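RagB/SusD domain protein (Flavobacterium johnsoniae, PDB 5J5U) binds chitin and, as a SusD homologue, probably captures chitin chains at the outer membrane for uptake and breakdown. Local coordinates at residues Q19-T23 against N83-I87; Q24-G29 against L225-L229. All coordinates share one frame. Residue numbers count along the deposited sequence, not the author numbering.

Contact 1 (Q19-T23 against N83-I87); sequences QLTFT and NVVDI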
loop_
_atom_site.group_PDB
_atom_site.type_symbol
_atom_site.label_atom_id
_atom_site.label_comp_id
_atom_site.label_asym_id
_atom_site.label_seq_id
_atom_site.Cartn_x
_atom_site.Cartn_y
_atom_site.Cartn_z
ATOM N N GLN A 19 -6.039 23.384 2.660
ATOM C CA GLN A 19 -6.567 22.309 1.855
ATOM C C GLN A 19 -5.536 21.186 1.720
ATOM O O GLN A 19 -5.879 20.006 1.857
ATOM C CB GLN A 19 -7.014 22.856 0.491
ATOM C CG GLN A 19 -8.439 23.441 0.554
ATOM C CD GLN A 19 -8.980 23.956 -0.780
ATOM O OE1 GLN A 19 -8.233 24.428 -1.634
ATOM N NE2 GLN A 19 -10.288 23.855 -0.960
ATOM N N LEU A 20 -4.280 21.550 1.493
ATOM C CA LEU A 20 -3.228 20.559 1.370
ATOM C C LEU A 20 -3.148 19.756 2.653
ATOM O O LEU A 20 -3.136 18.532 2.601
ATOM C CB LEU A 20 -1.872 21.208 1.055
ATOM C CG LEU A 20 -0.662 20.257 0.983
ATOM C CD1 LEU A 20 -0.939 19.094 0.077
ATOM C CD2 LEU A 20 0.624 20.957 0.550
ATOM N N THR A 21 -3.127 20.453 3.795
ATOM C CA THR A 21 -3.047 19.828 5.128
ATOM C C THR A 21 -4.221 18.865 5.371
ATOM O O THR A 21 -4.048 17.753 5.897
ATOM C CB THR A 21 -3.003 20.918 6.267
ATOM O OG1 THR A 21 -1.768 21.647 6.211
ATOM C CG2 THR A 21 -3.144 20.294 7.666
ATOM N N PHE A 22 -5.415 19.303 4.979
ATOM C CA PHE A 22 -6.608 18.474 5.105
ATOM C C PHE A 22 -6.469 17.188 4.264
ATOM O O PHE A 22 -6.675 16.088 4.771
ATOM C CB PHE A 22 -7.834 19.268 4.683
ATOM C CG PHE A 22 -9.111 18.509 4.764
ATOM C CD1 PHE A 22 -9.820 18.451 5.954
ATOM C CD2 PHE A 22 -9.623 17.869 3.648
ATOM C CE1 PHE A 22 -11.012 17.758 6.030
ATOM C CE2 PHE A 22 -10.806 17.184 3.721
ATOM C CZ PHE A 22 -11.505 17.123 4.909
ATOM N N THR A 23 -6.088 17.323 2.996
ATOM C CA THR A 23 -5.920 16.164 2.142
ATOM C C THR A 23 -4.891 15.179 2.676
ATOM O O THR A 23 -5.125 13.954 2.713
ATOM C CB THR A 23 -5.514 16.575 0.736
ATOM O OG1 THR A 23 -6.613 17.258 0.126
ATOM C CG2 THR A 23 -5.183 15.340 -0.102
ATOM N N ASN A 83 -10.584 18.630 -3.042
ATOM C CA ASN A 83 -9.711 19.621 -2.439
ATOM C C ASN A 83 -8.461 19.815 -3.253
ATOM O O ASN A 83 -8.008 20.948 -3.476
ATOM C CB ASN A 83 -9.331 19.220 -1.018
ATOM C CG ASN A 83 -10.292 19.756 -0.003
ATOM O OD1 ASN A 83 -10.293 20.950 0.291
ATOM N ND2 ASN A 83 -11.151 18.887 0.515
ATOM N N VAL A 84 -7.896 18.699 -3.693
ATOM C CA VAL A 84 -6.612 18.750 -4.352
ATOM C C VAL A 84 -6.802 19.316 -5.774
ATOM O O VAL A 84 -5.912 20.010 -6.307
ATOM C CB VAL A 84 -5.944 17.370 -4.322
ATOM C CG1 VAL A 84 -6.618 16.415 -5.293
ATOM C CG2 VAL A 84 -4.469 17.509 -4.601
ATOM N N VAL A 85 -7.980 19.070 -6.364
ATOM C CA VAL A 85 -8.350 19.741 -7.611
ATOM C C VAL A 85 -8.446 21.270 -7.417
ATOM O O VAL A 85 -7.898 22.044 -8.213
ATOM C CB VAL A 85 -9.670 19.208 -8.171
ATOM C CG1 VAL A 85 -10.202 20.140 -9.263
ATOM C CG2 VAL A 85 -9.439 17.828 -8.762
ATOM N N ASP A 86 -9.109 21.699 -6.346
ATOM C CA ASP A 86 -9.206 23.137 -6.042
ATOM C C ASP A 86 -7.842 23.794 -5.792
ATOM O O ASP A 86 -7.618 24.937 -6.215
ATOM C CB ASP A 86 -10.099 23.377 -4.831
ATOM C CG ASP A 86 -11.562 23.373 -5.189
ATOM O OD1 ASP A 86 -11.890 23.679 -6.367
ATOM O OD2 ASP A 86 -12.383 23.045 -4.295
ATOM N N ILE A 87 -6.925 23.079 -5.135
ATOM C CA ILE A 87 -5.582 23.623 -4.963
ATOM C C ILE A 87 -4.939 23.809 -6.327
ATOM O O ILE A 87 -4.435 24.886 -6.629
ATOM C CB ILE A 87 -4.674 22.746 -4.109
ATOM C CG1 ILE A 87 -5.228 22.594 -2.699
ATOM C CG2 ILE A 87 -3.301 23.376 -4.005
ATOM C CD1 ILE A 87 -4.515 21.524 -1.890
#
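Three side chains carry most of this meeting of two helices, Gln19, Asn83 and Ile87, which all send their CA-to-CB bonds toward the opposite helix. The short axes approach to 9.4 Å and run nearly antiparallel, 153° between their N-to-C directions. Gln19 loses 86 Å² here: its CB rests 3.7 Å from CG1 of Ile87, its CG 3.1 Å from OD1 of Asn83, and its OE1 3.8 Å from CB of Asp86. A long side chain with methylenes and an amide suits this partly exposed helix interface. Asn83, a shorter amide, fits among the side chains of Gln19, Phe22 and Thr23; its CB lies 3.5 Å from OG1 of Thr23 and its ND2 3.6 Å from CD2 of Phe22, while ND2 hydrogen-bonds to O of Asn79 one turn back in its own helix. On the inner side Ile87 extends CD1 to within 3.4 Å of the backbone N of Leu20 and 4.0 Å of its CB, a branched apolar residue filling a buried space. Helix 98-119 closes that side: Met107 touches Leu20, Thr23 and Val84, and Ala104 touches Ile87, so helices 16-29, 66-90 and 98-119 pack together, consistent with the helical, TPR-like architecture of SusD homologues.

Contact 2 (Q24-G29 against L225-L229); sequences QLCMSG and LMHHL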
loop_
_atom_site.group_PDB
_atom_site.type_symbol
_atom_site.label_atom_id
_atom_site.label_comp_id
_atom_site.label_asym_id
_atom_site.label_seq_id
_atom_site.Cartn_x
_atom_site.Cartn_y
_atom_site.Cartn_z
ATOM N N GLN A 24 -3.741 15.718 3.061
ATOM C CA GLN A 24 -2.685 14.899 3.629
ATOM C C GLN A 24 -3.194 14.150 4.863
ATOM O O GLN A 24 -2.937 12.953 5.014
ATOM C CB GLN A 24 -1.466 15.742 3.958
ATOM C CG GLN A 24 -0.722 16.191 2.713
ATOM C CD GLN A 24 0.568 16.910 3.038
ATOM O OE1 GLN A 24 0.818 17.254 4.191
ATOM N NE2 GLN A 24 1.393 17.154 2.016
ATOM N N LEU A 25 -3.964 14.830 5.703
ATOM C CA LEU A 25 -4.507 14.174 6.882
ATOM C C LEU A 25 -5.588 13.116 6.511
ATOM O O LEU A 25 -5.692 12.078 7.157
ATOM C CB LEU A 25 -5.057 15.229 7.860
ATOM C CG LEU A 25 -3.981 15.889 8.759
ATOM C CD1 LEU A 25 -4.485 17.130 9.520
ATOM C CD2 LEU A 25 -3.372 14.867 9.732
ATOM N N CYS A 26 -6.352 13.353 5.451
ATOM C CA CYS A 26 -7.341 12.390 4.989
ATOM C C CYS A 26 -6.674 11.086 4.486
ATOM O O CYS A 26 -7.224 9.989 4.623
ATOM C CB CYS A 26 -8.200 13.005 3.881
ATOM S SG CYS A 26 -9.568 14.078 4.432
ATOM N N MET A 27 -5.481 11.203 3.914
ATOM C CA MET A 27 -4.856 10.023 3.325
ATOM C C MET A 27 -4.413 8.954 4.333
ATOM O O MET A 27 -4.087 7.841 3.926
ATOM C CB MET A 27 -3.655 10.427 2.474
ATOM C CG MET A 27 -4.040 11.119 1.193
ATOM S SD MET A 27 -2.596 11.352 0.144
ATOM C CE MET A 27 -2.257 9.657 -0.364
ATOM N N SER A 28 -4.424 9.258 5.634
ATOM C CA SER A 28 -4.008 8.266 6.639
ATOM C C SER A 28 -4.867 8.284 7.893
ATOM O O SER A 28 -4.920 7.308 8.617
ATOM C CB SER A 28 -2.545 8.476 7.041
ATOM O OG SER A 28 -2.403 9.647 7.824
ATOM N N GLY A 29 -5.531 9.400 8.159
ATOM C CA GLY A 29 -6.333 9.541 9.360
ATOM C C GLY A 29 -7.810 9.223 9.191
ATOM O O GLY A 29 -8.590 9.361 10.135
ATOM N N LEU A 225 5.857 10.175 5.201
ATOM C CA LEU A 225 5.233 9.857 6.490
ATOM C C LEU A 225 4.232 10.886 6.909
ATOM O O LEU A 225 4.419 12.071 6.655
ATOM C CB LEU A 225 6.277 9.792 7.615
ATOM C CG LEU A 225 7.133 8.580 7.920
ATOM C CD1 LEU A 225 6.318 7.303 7.852
ATOM C CD2 LEU A 225 8.326 8.577 6.992
ATOM N N MET A 226 3.186 10.441 7.585
ATOM C CA MET A 226 2.388 11.331 8.403
ATOM C C MET A 226 2.641 10.991 9.870
ATOM O O MET A 226 2.436 9.845 10.289
ATOM C CB MET A 226 0.905 11.208 8.110
ATOM C CG MET A 226 0.088 12.040 9.068
ATOM S SD MET A 226 0.513 13.791 8.863
ATOM C CE MET A 226 -0.512 14.166 7.424
ATOM N N HIS A 227 3.130 11.967 10.627
ATOM C CA HIS A 227 3.238 11.844 12.071
ATOM C C HIS A 227 1.920 12.306 12.667
ATOM O O HIS A 227 1.432 13.386 12.336
ATOM C CB HIS A 227 4.414 12.652 12.614
ATOM C CG HIS A 227 5.729 12.204 12.072
ATOM N ND1 HIS A 227 6.453 11.180 12.637
ATOM C CD2 HIS A 227 6.444 12.632 11.005
ATOM C CE1 HIS A 227 7.568 11.004 11.950
ATOM N NE2 HIS A 227 7.586 11.874 10.956
ATOM N N HIS A 228 1.329 11.443 13.486
ATOM C CA HIS A 228 -0.005 11.639 14.076
ATOM C C HIS A 228 0.015 12.110 15.534
ATOM O O HIS A 228 0.592 11.455 16.394
ATOM C CB HIS A 228 -0.832 10.345 13.945
ATOM C CG HIS A 228 -1.360 10.117 12.562
ATOM N ND1 HIS A 228 -2.460 10.787 12.068
ATOM C CD2 HIS A 228 -0.925 9.318 11.557
ATOM C CE1 HIS A 228 -2.685 10.404 10.824
ATOM N NE2 HIS A 228 -1.772 9.510 10.492
ATOM N N LEU A 229 -0.620 13.237 15.823
ATOM C CA LEU A 229 -0.521 13.800 17.165
ATOM C C LEU A 229 -1.870 14.062 17.829
ATOM O O LEU A 229 -1.936 14.370 19.025
ATOM C CB LEU A 229 0.246 15.094 17.087
ATOM C CG LEU A 229 1.575 14.980 16.351
ATOM C CD1 LEU A 229 2.022 16.372 16.000
ATOM C CD2 LEU A 229 2.629 14.277 17.192
#
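Met226 ends strand 224-226, which pairs with strand 332-335, so this contact joins the first helix to a two-stranded antiparallel sheet. Its side chain folds through chi1 t, chi2 p and chi3 p, a bent path that brings its terminal methyl against the helix. CE of Met226 lies 3.6 Å from the carbonyl O of Gln24 and 3.7 Å from CD2 of Leu25; methionine's flexibility and lack of charge suit a narrow buried space beside a backbone. Leu25, with the common m,t rotamer, starts out sideways, yet its end swings nearer to meet that methyl. CB of Gln24 lies 3.9 Å from CE of Met226 by its place on the helix, while its m,t conformation carries the amide on to Leu172 and Asp171. Near the helix C-terminus, Ser28 takes chi1 p and points its CA-to-CB bond toward the other segment. From a sideways CA-to-CB bond, chi1 m brings the ring of His228 nearer the helix, and OG of Ser28 and NE2 of His228 form a 2.7 Å hydrogen bond near the ring plane. ND1 hydrogen-bonds to O of Arg243. The buried imidazole thus has both nitrogens satisfied, one by a small hydroxyl able to donate or accept a hydrogen bond.

How the contacts relate
Helix 16-29 supplies one side of both contacts, whose centres lie about 14 Å apart: residues 19-23 serve contact 1, and the next turns, 24-29, serve contact 2. The helix therefore leads from a partly buried helix pair, about 21 Å from the centre of the chain, to a deeper meeting with a strand and loop, about 14 Å from it. Met107 also reaches Gln24 and Met27, so helix 98-119 borders both contacts. By sharing one N-terminal helix, the contacts tie residues 83-87 and the much later residues 225-229 into the same α-helical SusD-like fold; their segments alternate along the sequence. Neither contact can be assigned to the chitin-binding site.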